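Local coordinates for protein ALKF (Bacillus cereus, PDB 3ZBO) that has affinity for branched DNA structures and belongs to a family related to the HEAT-like repeat DNA glycosylases, at residues Lys25-Tyr28 with Ile29-Ala33; Val105-Thr108 with Leu109-Ser112; Ser222-Lys225 with Glu226-Gly230; Pro170-Thr173 with Lys174-Met177. All blocks are in the same frame, centred on the assembly; numbering follows the deposited sequence. Where two conformers were deposited one is given.

Overall arrangement
From the N terminus the contacts come in the order 1, 2, 4, 3. Each is local to one helix; none closes a long loop, and none nests in or crosses another. Interaction 1 closes helix 22-30, interaction 2 closes helix 98-110, interaction 4 opens helix 171-187 and interaction 3 closes helix 219-228. Interactions 1 and 4 approach to about 6 Å between nearest atoms without touching. Tyr-98, the first residue of helix 98-110, meets both Asn-31 of interaction 1 and Arg-172 of interaction 4. Interaction 2 is at the other end of that helix. Ile-223 and Glu-226 of interaction 3 pack on helix 171-187, further along than 170-177. The Glu-171/Lys-174 pair of interaction 4 bonds to strand 204-207 and its end.

Interaction 1: Lys25-Tyr28 with Ile29-Ala33; sequences KKIY and ISNGA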
# COMPACT_ATOMS: atom_id res chain seq x y z
N LYS A 25 -5.59 12.48 -13.81
CA LYS A 25 -6.71 11.53 -14.00
C LYS A 25 -6.42 10.43 -15.02
O LYS A 25 -6.65 9.23 -14.79
CB LYS A 25 -7.97 12.32 -14.35
CG LYS A 25 -9.18 11.51 -14.67
CD LYS A 25 -10.36 12.34 -15.02
CE LYS A 25 -11.52 11.53 -15.39
NZ LYS A 25 -12.75 12.35 -15.57
N LYS A 26 -5.94 10.87 -16.18
CA LYS A 26 -5.42 9.92 -17.21
C LYS A 26 -4.46 8.85 -16.67
O LYS A 26 -4.61 7.67 -17.02
CB LYS A 26 -4.69 10.73 -18.35
CG LYS A 26 -3.23 10.26 -18.65
CD LYS A 26 -2.26 11.27 -19.42
CE LYS A 26 -1.80 12.50 -18.61
NZ LYS A 26 -0.54 12.42 -17.70
N ILE A 27 -3.54 9.24 -15.81
CA ILE A 27 -2.57 8.35 -15.25
C ILE A 27 -3.29 7.36 -14.31
O ILE A 27 -3.01 6.14 -14.32
CB ILE A 27 -1.51 9.12 -14.54
CG1 ILE A 27 -0.59 9.82 -15.59
CG2 ILE A 27 -0.71 8.23 -13.70
CD1 ILE A 27 0.35 10.78 -14.94
N TYR A 28 -4.21 7.92 -13.50
CA TYR A 28 -4.92 7.00 -12.58
C TYR A 28 -5.73 6.00 -13.33
O TYR A 28 -5.74 4.78 -12.97
CB TYR A 28 -5.82 7.82 -11.64
CG TYR A 28 -5.11 8.60 -10.56
CD1 TYR A 28 -3.71 8.44 -10.26
CD2 TYR A 28 -5.89 9.48 -9.81
CE1 TYR A 28 -3.16 9.16 -9.28
CE2 TYR A 28 -5.33 10.24 -8.83
CZ TYR A 28 -3.99 10.05 -8.55
OH TYR A 28 -3.45 10.81 -7.51
N ILE A 29 -6.40 6.43 -14.39
CA ILE A 29 -7.16 5.49 -15.22
C ILE A 29 -6.23 4.46 -15.92
O ILE A 29 -6.57 3.23 -15.99
CB ILE A 29 -8.04 6.31 -16.21
CG1 ILE A 29 -9.15 6.98 -15.37
CG2 ILE A 29 -8.70 5.36 -17.20
CD1 ILE A 29 -10.04 7.95 -16.25
N SER A 30 -5.05 4.91 -16.36
CA SER A 30 -4.06 4.00 -16.93
C SER A 30 -3.66 2.92 -15.94
O SER A 30 -3.42 1.76 -16.27
CB SER A 30 -2.86 4.85 -17.41
OG SER A 30 -1.82 4.83 -16.49
N ASN A 31 -3.68 3.27 -14.65
CA ASN A 31 -3.27 2.32 -13.64
C ASN A 31 -4.42 1.38 -13.20
O ASN A 31 -4.22 0.51 -12.36
CB ASN A 31 -2.83 3.04 -12.36
CG ASN A 31 -1.55 3.90 -12.57
OD1 ASN A 31 -0.87 3.77 -13.57
ND2 ASN A 31 -1.21 4.73 -11.59
N GLY A 32 -5.64 1.66 -13.64
CA GLY A 32 -6.79 0.78 -13.36
C GLY A 32 -7.94 1.47 -12.66
O GLY A 32 -8.94 0.80 -12.39
N ALA A 33 -7.81 2.78 -12.39
CA ALA A 33 -8.96 3.54 -11.77
C ALA A 33 -10.06 3.60 -12.84
O ALA A 33 -9.78 3.58 -14.06
CB ALA A 33 -8.57 4.98 -11.33
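Ile-29 runs beside Lys-25, one helical turn earlier, and the two side chains point the same way. Its CB lies 3.5 Å from Lys-25 O. Its CG1 stays over the same carbonyl, at 3.4 Å from Lys-25 O, because it sits beside the backbone N (chi1 -71°). The chain then extends, and CD1 reaches the lysine aliphatic chain, 4.0 Å from Lys-25 CE. Beyond that point Lys-25 NZ forms a salt bridge with Glu-35. Ile-29 N also bonds to Lys-25 O.

Ile-27 O is gripped by two donors. Ser-30 OG gives it a hydrogen bond of 2.8 Å, and Asn-31 N bonds to it as well. The Asn-31 side chain lies alongside Ile-27, with ND2 4.1 Å from Ile-27 CG2. Tyr-28 sends its ring inward, and its hydroxyl bonds to Val-40 O. Its CB packs 4.0 Å from Ala-33 CB.

The chain turns at Gly-32, which has a positive phi of 123°. Ala-33 N bonds back to Tyr-28 O at 2.9 Å, and Gly-32 N bonds to Ile-29 O. These bonds close helix 22-30 with a Schellman motif.

Interaction 2: Val105-Thr108 with Leu109-Ser112; sequences VAVT and LSES
Ser-110 and Val-107 meet through the serine hydroxyl, which folds back onto the helix backbone. Ser-110 OG donates to Val-107 O at 2.6 Å. It can do so because OG lies between the backbone N and the carbonyl carbon (chi1 75°).

A second hydroxyl does similar work two residues on, past the helix end. Ser-112 OG donates to Leu-109 O at 2.8 Å, in the carbonyl plane and on a lone pair. Ser-112 N bonds to the same oxygen, and OG also takes a bond from Ile-114 N. Thr-108 OG1 bonds to Val-104 O and to Arg-240.

The backbone bonds change as the helix ends. Leu-109 N to Val-105 O is regular, at 2.8 Å. Glu-111 N makes a weak bond to Val-107 O and a better one to Thr-108 O, at 3.0 Å. That donor sits well above the carbonyl plane, as the turn tightens.

Carbon contacts with the backbone are few. Leu-109 CB lies over the helix backbone, 3.4 Å from Val-105 O.

The rest of Leu-109 turns to the neighbouring helices: Phe-88 of helix 85-94, Val-118 and Trp-122 of helix 115-124, and Cys-137 of helix 128-144. Ala-106, Val-107 and Ser-110 lie against Trp-140 of helix 128-144.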
# COMPACT_ATOMS: atom_id res chain seq x y z
N VAL A 105 -5.97 1.26 1.61
CA VAL A 105 -6.33 0.37 2.68
C VAL A 105 -5.12 -0.15 3.44
O VAL A 105 -5.14 -0.14 4.67
CB VAL A 105 -7.16 -0.79 2.08
CG1 VAL A 105 -7.66 -1.69 3.25
CG2 VAL A 105 -8.44 -0.25 1.33
N ALA A 106 -4.07 -0.61 2.74
CA ALA A 106 -2.89 -1.15 3.49
C ALA A 106 -2.25 -0.03 4.32
O ALA A 106 -1.69 -0.34 5.40
CB ALA A 106 -1.88 -1.68 2.47
N VAL A 107 -2.25 1.22 3.83
CA VAL A 107 -1.55 2.26 4.59
C VAL A 107 -2.44 2.60 5.82
O VAL A 107 -1.86 2.71 6.93
CB VAL A 107 -1.33 3.48 3.71
CG1 VAL A 107 -0.68 4.60 4.53
CG2 VAL A 107 -0.47 3.21 2.48
N THR A 108 -3.75 2.72 5.66
CA THR A 108 -4.61 2.95 6.83
C THR A 108 -4.44 1.79 7.84
O THR A 108 -4.26 2.00 9.00
CB THR A 108 -6.01 3.04 6.35
OG1 THR A 108 -6.10 4.16 5.45
CG2 THR A 108 -6.96 3.33 7.52
N LEU A 109 -4.39 0.57 7.30
CA LEU A 109 -4.16 -0.61 8.21
C LEU A 109 -2.85 -0.55 8.96
O LEU A 109 -2.78 -0.91 10.15
CB LEU A 109 -4.31 -1.93 7.40
CG LEU A 109 -4.10 -3.25 8.20
CD1 LEU A 109 -5.23 -3.35 9.29
CD2 LEU A 109 -4.15 -4.43 7.27
N SER A 110 -1.79 -0.08 8.28
CA SER A 110 -0.46 -0.01 8.94
C SER A 110 -0.46 0.97 10.10
O SER A 110 0.50 0.91 10.89
CB SER A 110 0.64 0.35 7.86
OG SER A 110 0.51 1.72 7.54
N GLU A 111 -1.49 1.81 10.19
CA GLU A 111 -1.57 2.83 11.25
C GLU A 111 -2.53 2.39 12.35
O GLU A 111 -2.77 3.17 13.29
CB GLU A 111 -2.02 4.16 10.65
CG GLU A 111 -0.92 4.86 9.76
CD GLU A 111 0.34 5.20 10.55
OE1 GLU A 111 0.21 5.61 11.73
OE2 GLU A 111 1.46 5.05 10.01
N SER A 112 -3.07 1.18 12.22
CA SER A 112 -3.99 0.67 13.21
C SER A 112 -3.21 -0.11 14.27
O SER A 112 -2.01 -0.32 14.18
CB SER A 112 -4.97 -0.27 12.50
OG SER A 112 -4.35 -1.51 12.34

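Interaction 3: Ser222-Lys225 with Glu226-Gly230; sequences SIQK and ELDRG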
# COMPACT_ATOMS: atom_id res chain seq x y z
N SER A 222 17.04 -2.72 -7.14
CA SER A 222 16.39 -1.65 -6.35
C SER A 222 17.09 -1.60 -4.97
O SER A 222 17.36 -0.50 -4.44
CB SER A 222 14.90 -1.89 -6.22
OG SER A 222 14.36 -1.84 -7.52
N ILE A 223 17.34 -2.79 -4.42
CA ILE A 223 18.06 -2.88 -3.09
C ILE A 223 19.47 -2.32 -3.28
O ILE A 223 19.89 -1.51 -2.44
CB ILE A 223 18.17 -4.33 -2.62
CG1 ILE A 223 16.79 -4.81 -2.20
CG2 ILE A 223 19.23 -4.53 -1.51
CD1 ILE A 223 16.78 -6.34 -2.22
N GLN A 224 20.15 -2.67 -4.37
CA GLN A 224 21.47 -2.13 -4.56
C GLN A 224 21.49 -0.60 -4.64
O GLN A 224 22.42 0.04 -4.08
CB GLN A 224 22.15 -2.77 -5.80
CG GLN A 224 23.61 -2.27 -5.98
CD GLN A 224 24.50 -2.72 -4.79
OE1 GLN A 224 25.15 -1.92 -4.14
NE2 GLN A 224 24.46 -4.01 -4.49
N LYS A 225 20.48 -0.00 -5.26
CA LYS A 225 20.41 1.49 -5.37
C LYS A 225 20.30 2.07 -3.98
O LYS A 225 20.87 3.14 -3.73
CB LYS A 225 19.29 1.95 -6.34
CG LYS A 225 19.65 1.57 -7.70
CD LYS A 225 18.55 1.90 -8.73
CE LYS A 225 18.99 1.33 -10.11
NZ LYS A 225 18.08 1.82 -11.19
N GLU A 226 19.51 1.46 -3.11
CA GLU A 226 19.42 1.97 -1.77
C GLU A 226 20.69 1.81 -0.98
O GLU A 226 21.07 2.75 -0.28
CB GLU A 226 18.25 1.28 -1.03
CG GLU A 226 16.87 1.65 -1.68
CD GLU A 226 16.29 2.90 -1.10
OE1 GLU A 226 16.80 4.03 -1.35
OE2 GLU A 226 15.28 2.76 -0.38
N LEU A 227 21.35 0.67 -1.15
CA LEU A 227 22.68 0.53 -0.51
C LEU A 227 23.68 1.54 -1.01
O LEU A 227 24.44 2.13 -0.21
CB LEU A 227 23.21 -0.85 -0.71
CG LEU A 227 22.28 -1.98 -0.14
CD1 LEU A 227 22.86 -3.33 -0.36
CD2 LEU A 227 22.05 -1.78 1.44
N ASP A 228 23.62 1.81 -2.31
CA ASP A 228 24.53 2.89 -2.89
C ASP A 228 24.29 4.31 -2.30
O ASP A 228 25.25 5.13 -2.23
CB ASP A 228 24.34 2.94 -4.42
CG ASP A 228 24.90 1.70 -5.16
OD1 ASP A 228 25.54 0.81 -4.53
OD2 ASP A 228 24.62 1.62 -6.39
N ARG A 229 23.06 4.57 -1.83
CA ARG A 229 22.66 5.81 -1.24
C ARG A 229 22.93 5.80 0.27
O ARG A 229 22.64 6.78 0.95
CB ARG A 229 21.13 6.03 -1.49
CG ARG A 229 20.72 6.17 -2.97
CD ARG A 229 19.12 6.15 -3.10
NE ARG A 229 18.67 6.12 -4.52
CZ ARG A 229 17.77 5.26 -5.06
NH1 ARG A 229 17.13 4.32 -4.34
NH2 ARG A 229 17.48 5.35 -6.36
N GLY A 230 23.41 4.69 0.85
CA GLY A 230 23.76 4.60 2.26
C GLY A 230 22.55 4.35 3.14
O GLY A 230 22.56 4.63 4.34
O HOH W 1 15.88 1.76 -5.00
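Ile-223 and Leu-227 form the apolar side of this last helical turn. They lie side by side and point the same way. Ile-223 CG2 touches Leu-227 CD1 at 4.0 Å, and Leu-227 N bonds to Ile-223 O. Ile-223 and Glu-226 are the buried residues, with Leu-227 at the margin of this tight side. The Glu-226 chain bends at chi2 (-88°), and its CG rests 3.5 Å from Ser-222 O.

Exposed Arg-229 and Lys-225 meet buried Glu-226 where the tight side gives way to solvent. Arg-229 NH1 forms a salt bridge with Glu-226 OE1 at 3.0 Å. The carboxylate lies at the edge of the guanidinium, while OE1 itself is met from above the carboxylate plane. OE2 of Glu-226 has a second salt bridge, to Arg-236. Lys-225 CB lies over one guanidinium face, towards its rim, 3.8 Å from Arg-229 NH1. A water donates to Ser-222 O and accepts from Arg-229 NH1 at 2.9 Å, so it ties the two ends of the contact together.

The solvent side is looser. Gln-224 and Asp-228 are exposed, and their side chains cross obliquely, amide and carboxylate planes 45° apart. Asp-228 N bonds to Gln-224 O at 2.8 Å. Gly-230, with positive phi, ends helix 219-228 in a Schellman motif.

On the inner side Ile-223 packs on Ala-185 of helix 171-187 and on Val-196 and Ala-199 of helix 192-202. Glu-226 touches Ile-186, and Leu-227 touches His-192.

Interaction 4: Pro170-Thr173 with Lys174-Met177; sequences PERT and KSAM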
# COMPACT_ATOMS: atom_id res chain seq x y z
N PRO A 170 -0.63 -14.19 -8.15
CA PRO A 170 -1.35 -13.22 -8.97
C PRO A 170 -0.57 -11.96 -9.19
O PRO A 170 0.28 -11.64 -8.34
CB PRO A 170 -2.63 -12.95 -8.13
CG PRO A 170 -2.78 -14.13 -7.19
CD PRO A 170 -1.34 -14.54 -6.91
N GLU A 171 -0.80 -11.30 -10.29
CA GLU A 171 0.05 -10.19 -10.73
C GLU A 171 0.24 -9.12 -9.67
O GLU A 171 1.37 -8.70 -9.40
CB GLU A 171 -0.35 -9.52 -12.03
CG GLU A 171 -0.63 -10.57 -13.15
CD GLU A 171 0.58 -11.44 -13.49
OE1 GLU A 171 1.74 -10.97 -13.41
OE2 GLU A 171 0.37 -12.64 -13.94
N ARG A 172 -0.85 -8.60 -9.11
CA ARG A 172 -0.64 -7.53 -8.14
C ARG A 172 -0.01 -8.02 -6.89
O ARG A 172 0.74 -7.26 -6.20
CB ARG A 172 -1.95 -6.81 -7.79
CG ARG A 172 -2.55 -6.06 -8.95
CD ARG A 172 -1.66 -5.22 -9.88
NE ARG A 172 -0.71 -4.44 -9.05
CZ ARG A 172 0.13 -3.59 -9.62
NH1 ARG A 172 0.04 -3.33 -10.98
NH2 ARG A 172 1.06 -3.03 -8.85
N THR A 173 -0.20 -9.28 -6.52
CA THR A 173 0.42 -9.85 -5.35
C THR A 173 1.95 -9.80 -5.58
O THR A 173 2.74 -9.56 -4.64
CB THR A 173 -0.11 -11.28 -5.08
OG1 THR A 173 -1.53 -11.25 -5.16
CG2 THR A 173 0.29 -11.68 -3.67
N LYS A 174 2.41 -10.16 -6.80
CA LYS A 174 3.83 -10.22 -7.11
C LYS A 174 4.44 -8.83 -6.83
O LYS A 174 5.56 -8.74 -6.30
CB LYS A 174 4.04 -10.41 -8.63
CG LYS A 174 3.68 -11.76 -9.14
CD LYS A 174 4.03 -11.76 -10.65
CE LYS A 174 3.64 -13.08 -11.28
NZ LYS A 174 3.84 -12.93 -12.80
N SER A 175 3.78 -7.73 -7.24
CA SER A 175 4.32 -6.38 -7.00
C SER A 175 4.49 -6.16 -5.52
O SER A 175 5.57 -5.64 -5.11
CB SER A 175 3.33 -5.37 -7.60
OG SER A 175 3.68 -4.04 -7.11
N ALA A 176 3.52 -6.52 -4.71
CA ALA A 176 3.65 -6.26 -3.29
C ALA A 176 4.66 -7.18 -2.63
O ALA A 176 5.40 -6.72 -1.70
CB ALA A 176 2.23 -6.46 -2.58
N MET A 177 4.74 -8.43 -3.05
CA MET A 177 5.78 -9.34 -2.45
C MET A 177 7.18 -8.79 -2.85
O MET A 177 8.13 -8.93 -2.07
CB MET A 177 5.57 -10.73 -3.08
CG MET A 177 4.42 -11.43 -2.46
SD MET A 177 4.36 -13.03 -3.43
CE MET A 177 3.61 -14.11 -2.21
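Lys-174 and Glu-171 pair across the first turn of helix 171-187, where Pro-170 holds the N-cap position. Their side chains run together and point the same way. Lys-174 is extended beyond CG, with CG beside the backbone N (chi1 -72°), whereas Glu-171 bends at chi2 (-60°) to bring its carboxylate alongside. Lys-174 NZ then forms a salt bridge with Glu-171 OE1 at 2.9 Å, on the syn side but out of the carboxylate plane. Both ends have second partners beside the strand 204-207: NZ bonds to Glu-206 O, and OE1 takes a bond from Lys-208 N. The ion pair therefore pins the helix start to that strand region.

Arg-172 bends at chi2 (-43°) and again at chi3, which brings the guanidinium back over Ser-175. There Arg-172 NH2 lies 3.5 Å from Ser-175 CB. The guanidinium also makes a cation-pi contact with Tyr-98.

Thr-173 faces helix 128-144, where its OG1 bonds to Glu-128 O. Its carbonyl serves the other end of the contact. Met-177 is extended beyond CG and packs towards helix 152-165. Its CG sits 3.3 Å from Thr-173 O, and the same oxygen accepts a bond of 2.8 Å from Met-177 N.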